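Local atomic coordinates of occlusion-derived virus envelope protein E66 (Autographa californica nucleopolyhedrovirus, PDB entry 3VSN), a protein that cleaves non-sulfated chondroitin as a polysaccharide lyase of the viral envelope and is essential for oral infection of the insect host. Residues Y199-Q203 and I213-I219; G508-V514 and C553-E559. All blocks are in the same frame, centred on the assembly; numbering follows the deposited sequence.

Interaction 1 (Y199-Q203 and I213-I219)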
# COMPACT_ATOMS: atom_id res chain seq x y z
N TYR A 199 5.89 -18.06 -21.57
CA TYR A 199 6.35 -19.43 -21.76
C TYR A 199 5.17 -20.39 -22.00
O TYR A 199 5.20 -21.17 -22.95
CB TYR A 199 7.22 -19.95 -20.61
CG TYR A 199 7.54 -21.43 -20.78
CD1 TYR A 199 8.53 -21.85 -21.66
CD2 TYR A 199 6.82 -22.40 -20.09
CE1 TYR A 199 8.81 -23.19 -21.84
CE2 TYR A 199 7.09 -23.75 -20.26
CZ TYR A 199 8.09 -24.14 -21.13
OH TYR A 199 8.37 -25.47 -21.31
N THR A 200 4.17 -20.33 -21.13
CA THR A 200 2.98 -21.17 -21.27
C THR A 200 2.33 -20.98 -22.64
O THR A 200 1.97 -21.96 -23.31
CB THR A 200 1.95 -20.91 -20.15
OG1 THR A 200 2.53 -21.26 -18.89
CG2 THR A 200 0.69 -21.75 -20.36
N TYR A 201 2.19 -19.72 -23.06
CA TYR A 201 1.66 -19.41 -24.38
C TYR A 201 2.51 -20.01 -25.51
O TYR A 201 1.96 -20.56 -26.47
CB TYR A 201 1.47 -17.91 -24.58
CG TYR A 201 0.92 -17.55 -25.95
CD1 TYR A 201 -0.33 -18.01 -26.37
CD2 TYR A 201 1.66 -16.76 -26.83
CE1 TYR A 201 -0.82 -17.70 -27.63
CE2 TYR A 201 1.17 -16.44 -28.09
CZ TYR A 201 -0.06 -16.91 -28.48
OH TYR A 201 -0.53 -16.58 -29.73
N SER A 202 3.83 -19.93 -25.39
CA SER A 202 4.73 -20.51 -26.40
C SER A 202 4.53 -22.03 -26.52
O SER A 202 4.57 -22.57 -27.63
CB SER A 202 6.20 -20.16 -26.14
OG SER A 202 6.73 -20.87 -25.03
N GLN A 203 4.30 -22.69 -25.39
CA GLN A 203 4.01 -24.13 -25.39
C GLN A 203 2.65 -24.46 -26.02
O GLN A 203 2.50 -25.48 -26.69
CB GLN A 203 4.11 -24.71 -23.98
CG GLN A 203 5.53 -24.89 -23.47
CD GLN A 203 6.26 -26.03 -24.14
OE1 GLN A 203 6.81 -25.88 -25.24
NE2 GLN A 203 6.29 -27.18 -23.48
N ILE A 213 1.36 -28.82 -19.94
CA ILE A 213 2.24 -27.73 -19.51
C ILE A 213 2.29 -27.64 -17.98
O ILE A 213 3.36 -27.46 -17.39
CB ILE A 213 1.80 -26.38 -20.12
CG1 ILE A 213 1.84 -26.45 -21.66
CG2 ILE A 213 2.70 -25.24 -19.64
CD1 ILE A 213 0.87 -25.51 -22.35
N ARG A 214 1.13 -27.79 -17.35
CA ARG A 214 0.99 -27.80 -15.89
C ARG A 214 1.98 -28.75 -15.20
O ARG A 214 2.54 -28.42 -14.15
CB ARG A 214 -0.46 -28.16 -15.52
CG ARG A 214 -0.63 -28.89 -14.19
CD ARG A 214 -1.11 -27.99 -13.08
NE ARG A 214 -2.55 -27.76 -13.17
CZ ARG A 214 -3.31 -27.34 -12.16
NH1 ARG A 214 -2.79 -27.11 -10.96
NH2 ARG A 214 -4.61 -27.17 -12.35
N GLN A 215 2.20 -29.91 -15.81
CA GLN A 215 3.02 -30.96 -15.20
C GLN A 215 4.53 -30.73 -15.31
O GLN A 215 5.31 -31.41 -14.63
CB GLN A 215 2.64 -32.34 -15.75
CG GLN A 215 1.28 -32.85 -15.29
CD GLN A 215 1.13 -32.84 -13.77
OE1 GLN A 215 1.96 -33.39 -13.04
NE2 GLN A 215 0.05 -32.22 -13.29
N GLU A 216 4.95 -29.79 -16.15
CA GLU A 216 6.37 -29.47 -16.31
C GLU A 216 6.97 -28.97 -15.00
O GLU A 216 6.30 -28.27 -14.23
CB GLU A 216 6.58 -28.43 -17.41
CG GLU A 216 6.08 -28.85 -18.78
CD GLU A 216 6.32 -27.78 -19.84
OE1 GLU A 216 7.28 -27.00 -19.69
OE2 GLU A 216 5.55 -27.73 -20.82
N GLN A 217 8.23 -29.33 -14.76
CA GLN A 217 8.96 -28.97 -13.54
C GLN A 217 8.98 -27.46 -13.27
O GLN A 217 8.75 -27.02 -12.14
CB GLN A 217 10.39 -29.53 -13.58
CG GLN A 217 11.27 -29.17 -12.38
CD GLN A 217 12.71 -29.62 -12.55
OE1 GLN A 217 13.06 -30.31 -13.51
NE2 GLN A 217 13.56 -29.25 -11.59
N GLY A 218 9.25 -26.68 -14.32
CA GLY A 218 9.31 -25.22 -14.23
C GLY A 218 7.99 -24.60 -13.80
O GLY A 218 7.96 -23.72 -12.94
N ILE A 219 6.90 -25.07 -14.40
CA ILE A 219 5.55 -24.61 -14.07
C ILE A 219 5.17 -24.99 -12.63
O ILE A 219 4.54 -24.21 -11.92
CB ILE A 219 4.51 -25.13 -15.10
CG1 ILE A 219 4.76 -24.50 -16.49
CG2 ILE A 219 3.07 -24.88 -14.64
CD1 ILE A 219 4.40 -23.03 -16.61
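Tyr199 and Gln203, one turn apart on helix 189-205, hydrogen-bond through their side chains to the carboxylate of Glu216, beside an apolar contact that joins the same helix to the turn between helices 210-214 and 217-225 in the alpha/alpha toroid domain. Glu216 stands at the N-cap of helix 217-225, and its chain is extended beyond CG (chi2 -180°), which carries the carboxylate across to the facing helix. There each oxygen takes its own donor. Tyr199 OH gives a very short bond of 2.5 Å to Glu216 OE1, which lies in the plane of the phenol ring at its edge, with the ring and carboxylate planes perpendicular. Gln203 NE2 donates to Glu216 OE2 at 2.8 Å, reaching the syn side from 30° out of the carboxylate plane; the bend in its chain at chi2 (-72°) turns the amide that way, and Arg206 holds the other end through Gln203 OE1. Alongside these bonds, Ile213 CG1 lies 3.7 Å from Gln203 CB, and its CG2 faces the side chain of Thr200. Ile219 CD1 comes within 3.4 Å of Thr200 OG1, whose hydrogen bond goes to Gly196 O within its own helix. With both oxygens engaged, the Glu216 carboxylate is fixed in rotation, and its negative charge is probably shared between two neutral donors, tying the start of helix 217-225 to helix 189-205.

Interaction 2 (G508-V514 and C553-E559)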
# COMPACT_ATOMS: atom_id res chain seq x y z
N GLY A 508 -9.21 19.55 0.30
CA GLY A 508 -10.45 18.87 0.68
C GLY A 508 -10.50 18.29 2.09
O GLY A 508 -11.36 17.47 2.39
N VAL A 509 -9.57 18.72 2.94
CA VAL A 509 -9.51 18.27 4.33
C VAL A 509 -9.44 19.49 5.25
O VAL A 509 -8.71 20.45 4.96
CB VAL A 509 -8.31 17.32 4.59
CG1 VAL A 509 -8.25 16.91 6.05
CG2 VAL A 509 -8.42 16.09 3.70
N VAL A 510 -10.20 19.45 6.34
CA VAL A 510 -10.30 20.57 7.28
C VAL A 510 -9.84 20.10 8.66
O VAL A 510 -10.19 19.00 9.09
CB VAL A 510 -11.76 21.07 7.37
CG1 VAL A 510 -11.87 22.29 8.27
CG2 VAL A 510 -12.29 21.40 5.98
N CYS A 511 -9.05 20.93 9.36
CA CYS A 511 -8.55 20.57 10.69
C CYS A 511 -9.17 21.39 11.82
O CYS A 511 -9.56 22.55 11.64
CB CYS A 511 -7.01 20.66 10.74
SG CYS A 511 -6.34 22.35 10.73
N HIS A 512 -9.26 20.75 12.99
CA HIS A 512 -9.75 21.36 14.23
C HIS A 512 -8.99 20.82 15.41
O HIS A 512 -8.60 19.65 15.42
CB HIS A 512 -11.24 21.05 14.43
CG HIS A 512 -12.14 21.65 13.38
ND1 HIS A 512 -12.58 22.92 13.45
CD2 HIS A 512 -12.68 21.11 12.22
CE1 HIS A 512 -13.36 23.18 12.38
NE2 HIS A 512 -13.42 22.07 11.63
N ARG A 513 -8.77 21.67 16.40
CA ARG A 513 -8.24 21.24 17.69
C ARG A 513 -9.38 20.58 18.46
O ARG A 513 -10.53 21.00 18.36
CB ARG A 513 -7.67 22.45 18.46
CG ARG A 513 -7.33 22.22 19.93
CD ARG A 513 -6.75 23.48 20.56
NE ARG A 513 -6.53 23.32 21.99
CZ ARG A 513 -7.42 23.63 22.93
NH1 ARG A 513 -7.13 23.43 24.21
NH2 ARG A 513 -8.60 24.13 22.59
N VAL A 514 -9.07 19.52 19.21
CA VAL A 514 -10.06 18.86 20.06
C VAL A 514 -9.62 18.99 21.53
O VAL A 514 -8.71 18.27 21.97
CB VAL A 514 -10.28 17.38 19.68
CG1 VAL A 514 -11.29 16.72 20.62
CG2 VAL A 514 -10.73 17.25 18.24
N CYS A 553 -3.92 16.85 20.47
CA CYS A 553 -5.22 16.30 20.06
C CYS A 553 -5.87 17.16 18.99
O CYS A 553 -6.02 18.37 19.15
CB CYS A 553 -6.15 16.17 21.27
SG CYS A 553 -7.63 15.17 20.96
N TYR A 554 -6.24 16.52 17.88
CA TYR A 554 -6.88 17.22 16.78
C TYR A 554 -7.84 16.29 16.04
O TYR A 554 -7.84 15.08 16.27
CB TYR A 554 -5.83 17.80 15.82
CG TYR A 554 -5.05 16.75 15.05
CD1 TYR A 554 -5.48 16.30 13.80
CD2 TYR A 554 -3.88 16.20 15.58
CE1 TYR A 554 -4.78 15.34 13.10
CE2 TYR A 554 -3.16 15.24 14.88
CZ TYR A 554 -3.61 14.81 13.64
OH TYR A 554 -2.91 13.86 12.94
N LYS A 555 -8.64 16.86 15.15
CA LYS A 555 -9.45 16.06 14.24
C LYS A 555 -9.38 16.62 12.83
O LYS A 555 -9.12 17.81 12.64
CB LYS A 555 -10.90 15.93 14.73
CG LYS A 555 -11.74 17.17 14.53
CD LYS A 555 -13.23 16.87 14.67
CE LYS A 555 -14.03 18.08 14.22
NZ LYS A 555 -15.45 18.06 14.67
N LEU A 556 -9.60 15.74 11.86
CA LEU A 556 -9.70 16.13 10.47
C LEU A 556 -11.10 15.77 9.98
O LEU A 556 -11.66 14.76 10.40
CB LEU A 556 -8.64 15.41 9.63
CG LEU A 556 -7.15 15.61 9.96
CD1 LEU A 556 -6.28 14.74 9.07
CD2 LEU A 556 -6.73 17.07 9.85
N ASN A 557 -11.66 16.62 9.12
CA ASN A 557 -12.94 16.37 8.45
C ASN A 557 -12.77 16.46 6.96
O ASN A 557 -11.95 17.25 6.48
CB ASN A 557 -13.96 17.46 8.78
CG ASN A 557 -14.50 17.36 10.18
OD1 ASN A 557 -14.94 16.29 10.61
ND2 ASN A 557 -14.50 18.47 10.89
N VAL A 558 -13.57 15.69 6.23
CA VAL A 558 -13.74 15.92 4.80
C VAL A 558 -14.42 17.28 4.66
O VAL A 558 -15.42 17.55 5.33
CB VAL A 558 -14.60 14.82 4.14
CG1 VAL A 558 -14.83 15.14 2.66
CG2 VAL A 558 -13.95 13.46 4.28
N GLU A 559 -13.87 18.12 3.79
CA GLU A 559 -14.44 19.44 3.54
C GLU A 559 -15.91 19.32 3.15
O GLU A 559 -16.27 18.50 2.31
CB GLU A 559 -13.65 20.18 2.45
CG GLU A 559 -14.07 21.63 2.28
CD GLU A 559 -13.20 22.41 1.30
OE1 GLU A 559 -12.39 21.79 0.58
OE2 GLU A 559 -13.34 23.64 1.26
O HOH W 1 -9.85 22.31 -0.33
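Strands 509-513 and 553-558 run antiparallel, their directions 153° apart, and are joined by two hydrogen-bonded pairs, Val510 with Asn557 and His512 with Lys555. Between Val510 and Asn557 both bonds measure 2.8 Å, Val510 N to Asn557 O and Asn557 N to Val510 O, and each donor lies in the carbonyl plane. The ends are less regular: Glu559 N meets Gly508 O from 55° above the carbonyl plane, and Val514 N reaches Cys553 O over a longer 3.3 Å. A water bridges Gly508 N and Glu559 OE1 at the first of these ends.

On the face bearing Val510, His512, Lys555 and Asn557, the aliphatic part of Lys555 packs against both His512 and Val514. Its CG lies between the backbone N and the carbonyl carbon (chi1 75°), and from there the extended chain passes obliquely by the His512 ring, with Lys555 CE 3.9 Å from His512 CD2, on its way to a salt bridge with Asp563. Val514 CG2 meets the start of the same chain at about a right angle, 3.8 Å from Lys555 CB, while Val514 CB rests 3.7 Å from Cys553 SG. The other face is apolar: Leu556 sends CD2 to within 3.7 Å of Cys511 CB and sets its CB against Val509 CG1.

The pair lies within the large antiparallel sheet of the beta-sandwich region. Strand 504-506 continues the sheet beyond 509-513, and strand 452-461 flanks 550-558. Cys511 and Tyr554 face strand 472-480 of another sheet, and Leu556 and Val558 touch strand 367-370.

How the interactions relate
The two contacts belong to different halves of the lyase, with centres 55 Å apart and nearest atoms about 45 Å apart, on opposite sides of the chain's centre. Interaction 1 ties helices together in the alpha-helical domain; interaction 2 is a strand pairing in the beta-rich region that follows. Their ways of holding differ accordingly: one combines a side-chain carboxylate gripped by two donors with isoleucine packing, the other rests on a ladder of backbone bonds. Interaction 1 lies nearer the catalytic machinery in sequence: helix 189-205 also carries Asn191, a proton acceptor of the active site, its side chain about 12 Å from that of Tyr199. Interaction 2 lies away from the catalytic residues.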